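Local coordinates for 3-oxoacyl-(acyl-carrier protein) synthase II (PDB 1J3N) that probably catalyses the condensation step of fatty acid elongation, extending acyl chains carried on acyl-carrier protein, as a homodimer of the thiolase fold, at residues L314-K317 and R318-D322; A277-A280 and M281-L285; L120-G123 and P124-S128. All coordinates share one frame; numbering follows the deposited sequence.

Contact 1 (L314-K317 and R318-D322); sequences LAIK and RVFGD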
ATOM      1  N   LEU A 314     -14.263   8.414  23.364  1.00 29.06           N
ATOM      2  CA  LEU A 314     -13.442   8.198  24.551  1.00 27.78           C
ATOM      3  C   LEU A 314     -12.003   8.624  24.278  1.00 28.53           C
ATOM      4  O   LEU A 314     -11.325   9.146  25.163  1.00 27.07           O
ATOM      5  CB  LEU A 314     -13.460   6.724  24.961  1.00 26.87           C
ATOM      6  CG  LEU A 314     -14.765   6.184  25.562  1.00 27.16           C
ATOM      7  CD1 LEU A 314     -14.632   4.698  25.808  1.00 22.08           C
ATOM      8  CD2 LEU A 314     -15.082   6.917  26.860  1.00 28.73           C
ATOM      9  N   ALA A 315     -11.547   8.399  23.047  1.00 27.05           N
ATOM     10  CA  ALA A 315     -10.191   8.764  22.646  1.00 28.24           C
ATOM     11  C   ALA A 315     -10.054  10.282  22.530  1.00 29.84           C
ATOM     12  O   ALA A 315      -8.995  10.852  22.822  1.00 28.71           O
ATOM     13  CB  ALA A 315      -9.846   8.106  21.311  1.00 27.24           C
ATOM     14  N   ILE A 316     -11.124  10.933  22.083  1.00 29.89           N
ATOM     15  CA  ILE A 316     -11.107  12.382  21.942  1.00 30.32           C
ATOM     16  C   ILE A 316     -11.082  13.015  23.330  1.00 31.03           C
ATOM     17  O   ILE A 316     -10.258  13.886  23.604  1.00 31.62           O
ATOM     18  CB  ILE A 316     -12.338  12.879  21.143  1.00 30.10           C
ATOM     19  CG1 ILE A 316     -12.117  12.611  19.650  1.00 28.36           C
ATOM     20  CG2 ILE A 316     -12.585  14.361  21.401  1.00 28.94           C
ATOM     21  CD1 ILE A 316     -13.259  13.048  18.773  1.00 24.66           C
ATOM     22  N   LYS A 317     -11.974  12.564  24.206  1.00 32.05           N
ATOM     23  CA  LYS A 317     -12.031  13.092  25.566  1.00 33.40           C
ATOM     24  C   LYS A 317     -10.702  12.869  26.276  1.00 33.19           C
ATOM     25  O   LYS A 317     -10.300  13.660  27.124  1.00 33.46           O
ATOM     26  CB  LYS A 317     -13.152  12.411  26.361  1.00 35.95           C
ATOM     27  CG  LYS A 317     -14.557  12.734  25.879  1.00 36.82           C
ATOM     28  CD  LYS A 317     -15.598  11.921  26.645  1.00 41.24           C
ATOM     29  CE  LYS A 317     -17.005  12.250  26.182  1.00 43.05           C
ATOM     30  NZ  LYS A 317     -18.035  11.418  26.875  1.00 48.42           N
ATOM     31  N   ARG A 318     -10.012  11.793  25.917  1.00 35.17           N
ATOM     32  CA  ARG A 318      -8.737  11.489  26.544  1.00 34.97           C
ATOM     33  C   ARG A 318      -7.622  12.428  26.101  1.00 35.26           C
ATOM     34  O   ARG A 318      -6.809  12.866  26.919  1.00 33.62           O
ATOM     35  CB  ARG A 318      -8.332  10.042  26.255  1.00 38.33           C
ATOM     36  CG  ARG A 318      -7.074   9.609  27.000  1.00 40.04           C
ATOM     37  CD  ARG A 318      -6.743   8.133  26.804  1.00 41.56           C
ATOM     38  NE  ARG A 318      -7.837   7.249  27.197  1.00 43.50           N
ATOM     39  CZ  ARG A 318      -8.800   6.840  26.374  1.00 45.20           C
ATOM     40  NH1 ARG A 318      -8.804   7.237  25.108  1.00 46.13           N
ATOM     41  NH2 ARG A 318      -9.757   6.030  26.814  1.00 44.16           N
ATOM     42  N   VAL A 319      -7.585  12.739  24.808  1.00 32.95           N
ATOM     43  CA  VAL A 319      -6.553  13.613  24.259  1.00 30.65           C
ATOM     44  C   VAL A 319      -6.836  15.100  24.455  1.00 29.51           C
ATOM     45  O   VAL A 319      -5.917  15.894  24.620  1.00 28.92           O
ATOM     46  CB  VAL A 319      -6.365  13.369  22.741  1.00 31.12           C
ATOM     47  CG1 VAL A 319      -5.260  14.261  22.203  1.00 30.46           C
ATOM     48  CG2 VAL A 319      -6.044  11.912  22.483  1.00 30.70           C
ATOM     49  N   PHE A 320      -8.107  15.479  24.443  1.00 29.94           N
ATOM     50  CA  PHE A 320      -8.460  16.887  24.580  1.00 30.69           C
ATOM     51  C   PHE A 320      -8.999  17.316  25.948  1.00 31.10           C
ATOM     52  O   PHE A 320      -9.235  18.499  26.176  1.00 29.52           O
ATOM     53  CB  PHE A 320      -9.439  17.265  23.466  1.00 28.71           C
ATOM     54  CG  PHE A 320      -8.834  17.179  22.084  1.00 29.52           C
ATOM     55  CD1 PHE A 320      -8.079  18.231  21.573  1.00 29.54           C
ATOM     56  CD2 PHE A 320      -9.002  16.040  21.305  1.00 29.55           C
ATOM     57  CE1 PHE A 320      -7.503  18.151  20.307  1.00 29.60           C
ATOM     58  CE2 PHE A 320      -8.428  15.949  20.040  1.00 28.76           C
ATOM     59  CZ  PHE A 320      -7.677  17.011  19.540  1.00 28.06           C
ATOM     60  N   GLY A 321      -9.180  16.356  26.848  1.00 31.96           N
ATOM     61  CA  GLY A 321      -9.666  16.664  28.187  1.00 35.04           C
ATOM     62  C   GLY A 321     -10.695  17.778  28.298  1.00 36.21           C
ATOM     63  O   GLY A 321     -11.764  17.707  27.696  1.00 36.47           O
ATOM     64  N   ASP A 322     -10.368  18.808  29.074  1.00 37.60           N
ATOM     65  CA  ASP A 322     -11.265  19.941  29.286  1.00 38.89           C
ATOM     66  C   ASP A 322     -11.676  20.614  27.985  1.00 38.55           C
ATOM     67  O   ASP A 322     -12.722  21.265  27.916  1.00 38.77           O
ATOM     68  CB  ASP A 322     -10.604  21.000  30.180  1.00 41.89           C
ATOM     69  CG  ASP A 322     -10.209  20.462  31.542  1.00 45.24           C
ATOM     70  OD1 ASP A 322     -11.074  19.877  32.230  1.00 46.11           O
ATOM     71  OD2 ASP A 322      -9.029  20.639  31.930  1.00 45.68           O
TER

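Contact 2 (A277-A280 and M281-L285); sequences AALA and MARAL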
ATOM      1  N   ALA A 277      -6.475   5.106  18.697  1.00 22.35           N
ATOM      2  CA  ALA A 277      -6.916   6.360  18.103  1.00 20.95           C
ATOM      3  C   ALA A 277      -6.372   7.546  18.893  1.00 21.64           C
ATOM      4  O   ALA A 277      -5.963   8.548  18.316  1.00 21.65           O
ATOM      5  CB  ALA A 277      -8.439   6.409  18.058  1.00 22.29           C
ATOM      6  N   ALA A 278      -6.378   7.432  20.217  1.00 22.05           N
ATOM      7  CA  ALA A 278      -5.874   8.503  21.068  1.00 23.60           C
ATOM      8  C   ALA A 278      -4.401   8.732  20.747  1.00 22.78           C
ATOM      9  O   ALA A 278      -3.937   9.865  20.652  1.00 26.44           O
ATOM     10  CB  ALA A 278      -6.045   8.127  22.548  1.00 21.87           C
ATOM     11  N   LEU A 279      -3.668   7.638  20.579  1.00 25.05           N
ATOM     12  CA  LEU A 279      -2.250   7.709  20.265  1.00 23.69           C
ATOM     13  C   LEU A 279      -2.001   8.372  18.908  1.00 23.16           C
ATOM     14  O   LEU A 279      -1.107   9.206  18.779  1.00 23.94           O
ATOM     15  CB  LEU A 279      -1.656   6.302  20.285  1.00 25.45           C
ATOM     16  CG  LEU A 279      -0.180   6.098  19.947  1.00 23.56           C
ATOM     17  CD1 LEU A 279       0.685   7.031  20.773  1.00 27.40           C
ATOM     18  CD2 LEU A 279       0.185   4.640  20.227  1.00 25.31           C
ATOM     19  N   ALA A 280      -2.794   8.006  17.901  1.00 22.42           N
ATOM     20  CA  ALA A 280      -2.636   8.580  16.565  1.00 22.73           C
ATOM     21  C   ALA A 280      -2.977  10.075  16.545  1.00 22.24           C
ATOM     22  O   ALA A 280      -2.309  10.857  15.874  1.00 21.71           O
ATOM     23  CB  ALA A 280      -3.505   7.823  15.562  1.00 23.86           C
ATOM     24  N   MET A 281      -4.023  10.479  17.265  1.00 23.14           N
ATOM     25  CA  MET A 281      -4.373  11.902  17.302  1.00 22.35           C
ATOM     26  C   MET A 281      -3.263  12.675  18.015  1.00 22.22           C
ATOM     27  O   MET A 281      -2.858  13.751  17.573  1.00 22.80           O
ATOM     28  CB  MET A 281      -5.709  12.144  18.027  1.00 21.84           C
ATOM     29  CG  MET A 281      -6.955  11.757  17.236  1.00 23.88           C
ATOM     30  SD  MET A 281      -8.476  12.227  18.083  1.00 22.39           S
ATOM     31  CE  MET A 281      -8.666  10.877  19.221  1.00 19.22           C
ATOM     32  N   ALA A 282      -2.766  12.121  19.117  1.00 24.29           N
ATOM     33  CA  ALA A 282      -1.702  12.771  19.886  1.00 24.19           C
ATOM     34  C   ALA A 282      -0.452  12.945  19.031  1.00 25.16           C
ATOM     35  O   ALA A 282       0.268  13.939  19.152  1.00 25.69           O
ATOM     36  CB  ALA A 282      -1.372  11.949  21.136  1.00 24.34           C
ATOM     37  N   ARG A 283      -0.189  11.976  18.164  1.00 25.44           N
ATOM     38  CA  ARG A 283       0.974  12.060  17.294  1.00 23.88           C
ATOM     39  C   ARG A 283       0.773  13.089  16.193  1.00 23.83           C
ATOM     40  O   ARG A 283       1.738  13.699  15.729  1.00 21.10           O
ATOM     41  CB  ARG A 283       1.288  10.687  16.695  1.00 24.12           C
ATOM     42  CG  ARG A 283       1.896   9.750  17.712  1.00 24.25           C
ATOM     43  CD  ARG A 283       1.959   8.323  17.234  1.00 25.46           C
ATOM     44  NE  ARG A 283       2.693   7.500  18.188  1.00 28.38           N
ATOM     45  CZ  ARG A 283       2.787   6.178  18.120  1.00 29.56           C
ATOM     46  NH1 ARG A 283       2.188   5.515  17.141  1.00 28.49           N
ATOM     47  NH2 ARG A 283       3.497   5.519  19.027  1.00 31.32           N
ATOM     48  N   ALA A 284      -0.476  13.288  15.778  1.00 24.52           N
ATOM     49  CA  ALA A 284      -0.764  14.269  14.732  1.00 22.40           C
ATOM     50  C   ALA A 284      -0.561  15.668  15.292  1.00 22.01           C
ATOM     51  O   ALA A 284      -0.058  16.554  14.603  1.00 20.67           O
ATOM     52  CB  ALA A 284      -2.186  14.109  14.231  1.00 23.75           C
ATOM     53  N   LEU A 285      -0.966  15.864  16.544  1.00 21.66           N
ATOM     54  CA  LEU A 285      -0.806  17.156  17.198  1.00 22.71           C
ATOM     55  C   LEU A 285       0.680  17.454  17.382  1.00 22.74           C
ATOM     56  O   LEU A 285       1.142  18.545  17.062  1.00 21.73           O
ATOM     57  CB  LEU A 285      -1.522  17.173  18.554  1.00 23.21           C
ATOM     58  CG  LEU A 285      -3.057  17.122  18.494  1.00 25.53           C
ATOM     59  CD1 LEU A 285      -3.627  17.024  19.904  1.00 26.83           C
ATOM     60  CD2 LEU A 285      -3.588  18.354  17.784  1.00 24.90           C
TER

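Contact 3 (L120-G123 and P124-S128); sequences LERG and PNRIS. With CIT (citric acid), chain C.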
ATOM      1  N   LEU A 120     -13.782 -20.297 -13.213  1.00 34.53           N
ATOM      2  CA  LEU A 120     -14.613 -21.446 -12.852  1.00 35.08           C
ATOM      3  C   LEU A 120     -15.406 -22.081 -13.993  1.00 35.52           C
ATOM      4  O   LEU A 120     -15.596 -23.296 -14.016  1.00 36.88           O
ATOM      5  CB  LEU A 120     -15.580 -21.054 -11.733  1.00 36.45           C
ATOM      6  CG  LEU A 120     -15.070 -21.212 -10.299  1.00 38.22           C
ATOM      7  CD1 LEU A 120     -13.664 -20.660 -10.175  1.00 39.35           C
ATOM      8  CD2 LEU A 120     -16.024 -20.506  -9.340  1.00 39.18           C
ATOM      9  N   GLU A 121     -15.863 -21.274 -14.941  1.00 36.03           N
ATOM     10  CA  GLU A 121     -16.653 -21.800 -16.048  1.00 37.98           C
ATOM     11  C   GLU A 121     -15.838 -22.220 -17.261  1.00 36.91           C
ATOM     12  O   GLU A 121     -16.314 -23.005 -18.084  1.00 35.93           O
ATOM     13  CB  GLU A 121     -17.682 -20.763 -16.494  1.00 39.57           C
ATOM     14  CG  GLU A 121     -18.386 -20.063 -15.345  1.00 43.01           C
ATOM     15  CD  GLU A 121     -19.473 -19.130 -15.819  1.00 43.43           C
ATOM     16  OE1 GLU A 121     -19.224 -18.353 -16.767  1.00 46.13           O
ATOM     17  OE2 GLU A 121     -20.575 -19.171 -15.238  1.00 45.27           O
ATOM     18  N   ARG A 122     -14.616 -21.707 -17.380  1.00 35.66           N
ATOM     19  CA  ARG A 122     -13.787 -22.033 -18.537  1.00 34.01           C
ATOM     20  C   ARG A 122     -12.337 -22.376 -18.248  1.00 32.48           C
ATOM     21  O   ARG A 122     -11.589 -22.751 -19.155  1.00 30.79           O
ATOM     22  CB  ARG A 122     -13.878 -20.896 -19.555  1.00 35.08           C
ATOM     23  CG  ARG A 122     -15.175 -20.953 -20.333  1.00 39.47           C
ATOM     24  CD  ARG A 122     -15.558 -19.643 -20.989  1.00 41.76           C
ATOM     25  NE  ARG A 122     -16.875 -19.771 -21.615  1.00 43.17           N
ATOM     26  CZ  ARG A 122     -17.621 -18.749 -22.023  1.00 43.29           C
ATOM     27  NH1 ARG A 122     -17.185 -17.509 -21.875  1.00 43.35           N
ATOM     28  NH2 ARG A 122     -18.810 -18.968 -22.573  1.00 43.43           N
ATOM     29  N   GLY A 123     -11.933 -22.243 -16.992  1.00 29.06           N
ATOM     30  CA  GLY A 123     -10.574 -22.598 -16.644  1.00 28.15           C
ATOM     31  C   GLY A 123      -9.573 -21.473 -16.540  1.00 26.68           C
ATOM     32  O   GLY A 123      -9.819 -20.351 -16.985  1.00 27.92           O
ATOM     33  N   PRO A 124      -8.405 -21.763 -15.957  1.00 25.87           N
ATOM     34  CA  PRO A 124      -7.338 -20.779 -15.779  1.00 25.15           C
ATOM     35  C   PRO A 124      -6.709 -20.249 -17.061  1.00 24.76           C
ATOM     36  O   PRO A 124      -6.085 -19.191 -17.047  1.00 23.68           O
ATOM     37  CB  PRO A 124      -6.338 -21.511 -14.887  1.00 25.28           C
ATOM     38  CG  PRO A 124      -6.524 -22.947 -15.261  1.00 23.71           C
ATOM     39  CD  PRO A 124      -8.028 -23.067 -15.382  1.00 25.63           C
ATOM     40  N   ASN A 125      -6.875 -20.959 -18.173  1.00 23.47           N
ATOM     41  CA  ASN A 125      -6.293 -20.481 -19.423  1.00 23.69           C
ATOM     42  C   ASN A 125      -7.216 -19.531 -20.170  1.00 22.68           C
ATOM     43  O   ASN A 125      -6.834 -18.959 -21.193  1.00 22.27           O
ATOM     44  CB  ASN A 125      -5.890 -21.656 -20.314  1.00 25.30           C
ATOM     45  CG  ASN A 125      -4.867 -22.549 -19.642  1.00 25.00           C
ATOM     46  OD1 ASN A 125      -4.018 -22.070 -18.893  1.00 27.81           O
ATOM     47  ND2 ASN A 125      -4.938 -23.848 -19.904  1.00 26.08           N
ATOM     48  N   ARG A 126      -8.430 -19.355 -19.653  1.00 20.60           N
ATOM     49  CA  ARG A 126      -9.381 -18.437 -20.266  1.00 20.70           C
ATOM     50  C   ARG A 126      -9.451 -17.124 -19.486  1.00 20.54           C
ATOM     51  O   ARG A 126     -10.210 -16.228 -19.834  1.00 19.70           O
ATOM     52  CB  ARG A 126     -10.778 -19.069 -20.343  1.00 22.48           C
ATOM     53  CG  ARG A 126     -10.908 -20.169 -21.396  1.00 20.48           C
ATOM     54  CD  ARG A 126     -10.188 -19.809 -22.712  1.00 17.93           C
ATOM     55  NE  ARG A 126     -10.601 -18.518 -23.256  1.00 20.49           N
ATOM     56  CZ  ARG A 126     -10.164 -18.008 -24.405  1.00 21.79           C
ATOM     57  NH1 ARG A 126      -9.290 -18.675 -25.151  1.00 23.47           N
ATOM     58  NH2 ARG A 126     -10.606 -16.826 -24.814  1.00 25.83           N
ATOM     59  N   ILE A 127      -8.676 -17.013 -18.413  1.00 20.73           N
ATOM     60  CA  ILE A 127      -8.676 -15.776 -17.639  1.00 20.04           C
ATOM     61  C   ILE A 127      -8.148 -14.698 -18.572  1.00 20.13           C
ATOM     62  O   ILE A 127      -7.260 -14.955 -19.379  1.00 22.45           O
ATOM     63  CB  ILE A 127      -7.749 -15.878 -16.404  1.00 21.30           C
ATOM     64  CG1 ILE A 127      -8.265 -16.961 -15.454  1.00 22.82           C
ATOM     65  CG2 ILE A 127      -7.663 -14.515 -15.699  1.00 21.62           C
ATOM     66  CD1 ILE A 127      -7.379 -17.202 -14.244  1.00 21.68           C
ATOM     67  N   SER A 128      -8.701 -13.499 -18.473  1.00 21.72           N
ATOM     68  CA  SER A 128      -8.275 -12.390 -19.314  1.00 22.20           C
ATOM     69  C   SER A 128      -6.839 -11.983 -19.019  1.00 23.02           C
ATOM     70  O   SER A 128      -6.414 -12.004 -17.873  1.00 22.03           O
ATOM     71  CB  SER A 128      -9.182 -11.186 -19.077  1.00 21.48           C
ATOM     72  OG  SER A 128      -8.664 -10.028 -19.699  1.00 20.47           O
TER
HETATM   73  C1  CIT C 500     -12.106 -12.449 -23.638  1.00 58.25           C
HETATM   74  O1  CIT C 500     -12.387 -11.461 -22.959  1.00 57.23           O
HETATM   75  O2  CIT C 500     -11.309 -12.465 -24.619  1.00 58.05           O
HETATM   76  C2  CIT C 500     -12.801 -13.711 -23.204  1.00 58.43           C
HETATM   77  C3  CIT C 500     -12.227 -14.510 -21.954  1.00 59.87           C
HETATM   78  O7  CIT C 500     -12.148 -13.750 -20.807  1.00 61.02           O
HETATM   79  C4  CIT C 500     -13.188 -15.716 -21.791  1.00 58.16           C
HETATM   80  C5  CIT C 500     -14.431 -15.370 -21.027  1.00 57.67           C
HETATM   81  O3  CIT C 500     -15.158 -16.348 -20.913  1.00 57.86           O
HETATM   82  O4  CIT C 500     -14.690 -14.281 -20.579  1.00 58.35           O
HETATM   83  C6  CIT C 500     -10.791 -14.885 -22.247  1.00 60.70           C
HETATM   84  O5  CIT C 500     -10.465 -16.091 -22.341  1.00 61.71           O
HETATM   85  O6  CIT C 500      -9.954 -13.954 -22.375  1.00 63.75           O
HETATM   86  O   HOH W   1      -9.006 -22.946 -19.436  1.00 25.52           O

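Contact 1 (L314-K317 and R318-D322)
Arg318 reaches back to Leu314 and Ala315 because its CG stands opposite the backbone N (chi1 -174°) and its chain then bends at chi3 (-57°). The guanidinium is thereby laid beside the preceding turn of helix 306-324. One of its faces lies over the carbonyl of Leu314, with Arg318 CZ 3.6 Å from Leu314 O. Its edge meets the backbone of the next residue, where Arg318 NH1 comes within 3.2 Å of Ala315 CA. NH1 is also near Leu314 O, but the angle is too poor for a hydrogen bond. NH2 has a weak hydrogen bond to Glu273 O.

Ile316 and Phe320 form the apolar pair, one helical turn apart. The CG2 methyl of Ile316 touches Phe320 CD2 at 4.0 Å. Phe320 CD2 also lies 3.4 Å from Ile316 O, which meets the ring at its edge. Val319 CG1 sits over one face of the ring, offset toward its rim. Both Ile316 and Phe320 also rest on Ile298 of strand 297-299 and on Leu327, so this side of the helix faces the sheet.

The backbone is joined by helical bonds. Phe320 N meets Ile316 O at 2.8 Å. The last bond, Gly321 N to Lys317 O at 2.9 Å, is weak. The aliphatic chain of Lys317 runs out extended, and its NZ makes a salt bridge with Asp374.

The helix is the middle element of a beta-alpha-beta unit between the parallel strands 297-299 and 328-330. Hydrocarbon faces the sheet and helix 275-288, while the polar ends of Lys317 and Arg318 turn to other partners. Leu314 O accepts the N-H of Arg318 and lies under its guanidinium as well, so this carbonyl is probably polarised by the nearby positive charge.

Contact 2 (A277-A280 and M281-L285)
Leu279 and Arg283 meet one turn apart on helix 275-288, a helix laid against the sheet of the C-terminal half of this thiolase-type fold. Strands 253-262, 388-394 and 399-406 all touch it.

The main side-chain contact is apolar against a flat cation. Leu279 CG sits over the centre of one face of the Arg283 guanidinium, 3.5 Å above its plane. The CD1 branch of Leu279 reaches Arg283 NE at 3.3 Å, and Leu279 CD2 approaches Arg283 NH2 at 3.6 Å. Leu279 chi1 of 178° puts CG on the far side from its own N, and the extended Arg283 chain crosses it obliquely, bringing the guanidinium face against it.

The polar end of Arg283 is held elsewhere. NH1 donates to Arg260 O and also to Thr151 O of the second subunit, a residue that packs on Leu279 as well. A leucine here would probably leave both carbonyls without this donor and remove a polar link across the dimer interface.

Backbone hydrogen bonds join each residue to the one four places on. Met281 N to Ala277 O, at 2.9 Å, is the straightest of the four across the contact, with an N-H...O angle of 163°.

The alanines pack on neighbouring elements. Ala280 and Ala284 rest on Val402, and Ala278 on Val319. The longer Met281 packs on Leu390 and Val402. The Met281 chain bends at chi3 and turns Met281 CE back to 3.7 Å from Ala277 O.

Contact 3 (L120-G123 and P124-S128)
Arg122 and Arg126 touch through the base of their side chains at the end of helix 109-122. Arg122 CB lies 3.6 Å from Arg126 CG, an apolar contact. Arg126 CG is also 3.5 Å from Arg122 O. Beyond this point the two chains separate. Arg122 runs out extended, while Arg126 bends at chi2 and chi3.

The polar contacts of the side chains are with a bound citric acid, probably from the crystallisation liquor. Arg122 NH1 donates to O3 of the citric acid at 2.5 Å, with an N-H...O angle of 151°, and this acid group meets the guanidinium at its edge. The guanidinium of Arg126 is also close to the ligand, but the model is too tight there for the details to be trusted. Arg122 NE and Arg126 NE stay 6.6 Å apart, and the acid lies near both arginines.

Backbone hydrogen bonding closes the turn. Arg126 N donates to Gly123 O at 3.2 Å. A water adds a second link: it donates to Arg122 O at 2.6 Å and accepts from Asn125 N at 3.2 Å.

Gly123 has a positive phi of 99°. A side chain there would press on Pro124 N and on the preceding carbonyl oxygen. Pro124 packs on Phe119 and on Pro194 of the second subunit, and Asn125 ND2 bonds to Ala43 O of that subunit.

Further on, Ser128 OG caps Phe130 N in the turn before helix 131-135. Gly123 is the first residue to leave helical backbone angles. A type I beta turn from Gly123 to Arg126 follows, with Pro124 and Asn125 at its two central positions.

In the fold
From the N terminus, contact 3 comes first, then contact 2, then contact 1. Each is local, made within one continuous stretch, so none closes a long loop and none nests in or crosses another. Contact 3 lies where helix 109-122 gives way to the loop before helix 131-135. Contacts 2 and 1 lie on helices 275-288 and 306-324, which pack together: Ala315 O is 3.6 Å from Met281 CE. Contacts 1 and 3 are on opposite sides of the chain's centre, their own centres about 54 Å apart. Contacts 2 and 3 are also remote from each other, yet both touch the second subunit.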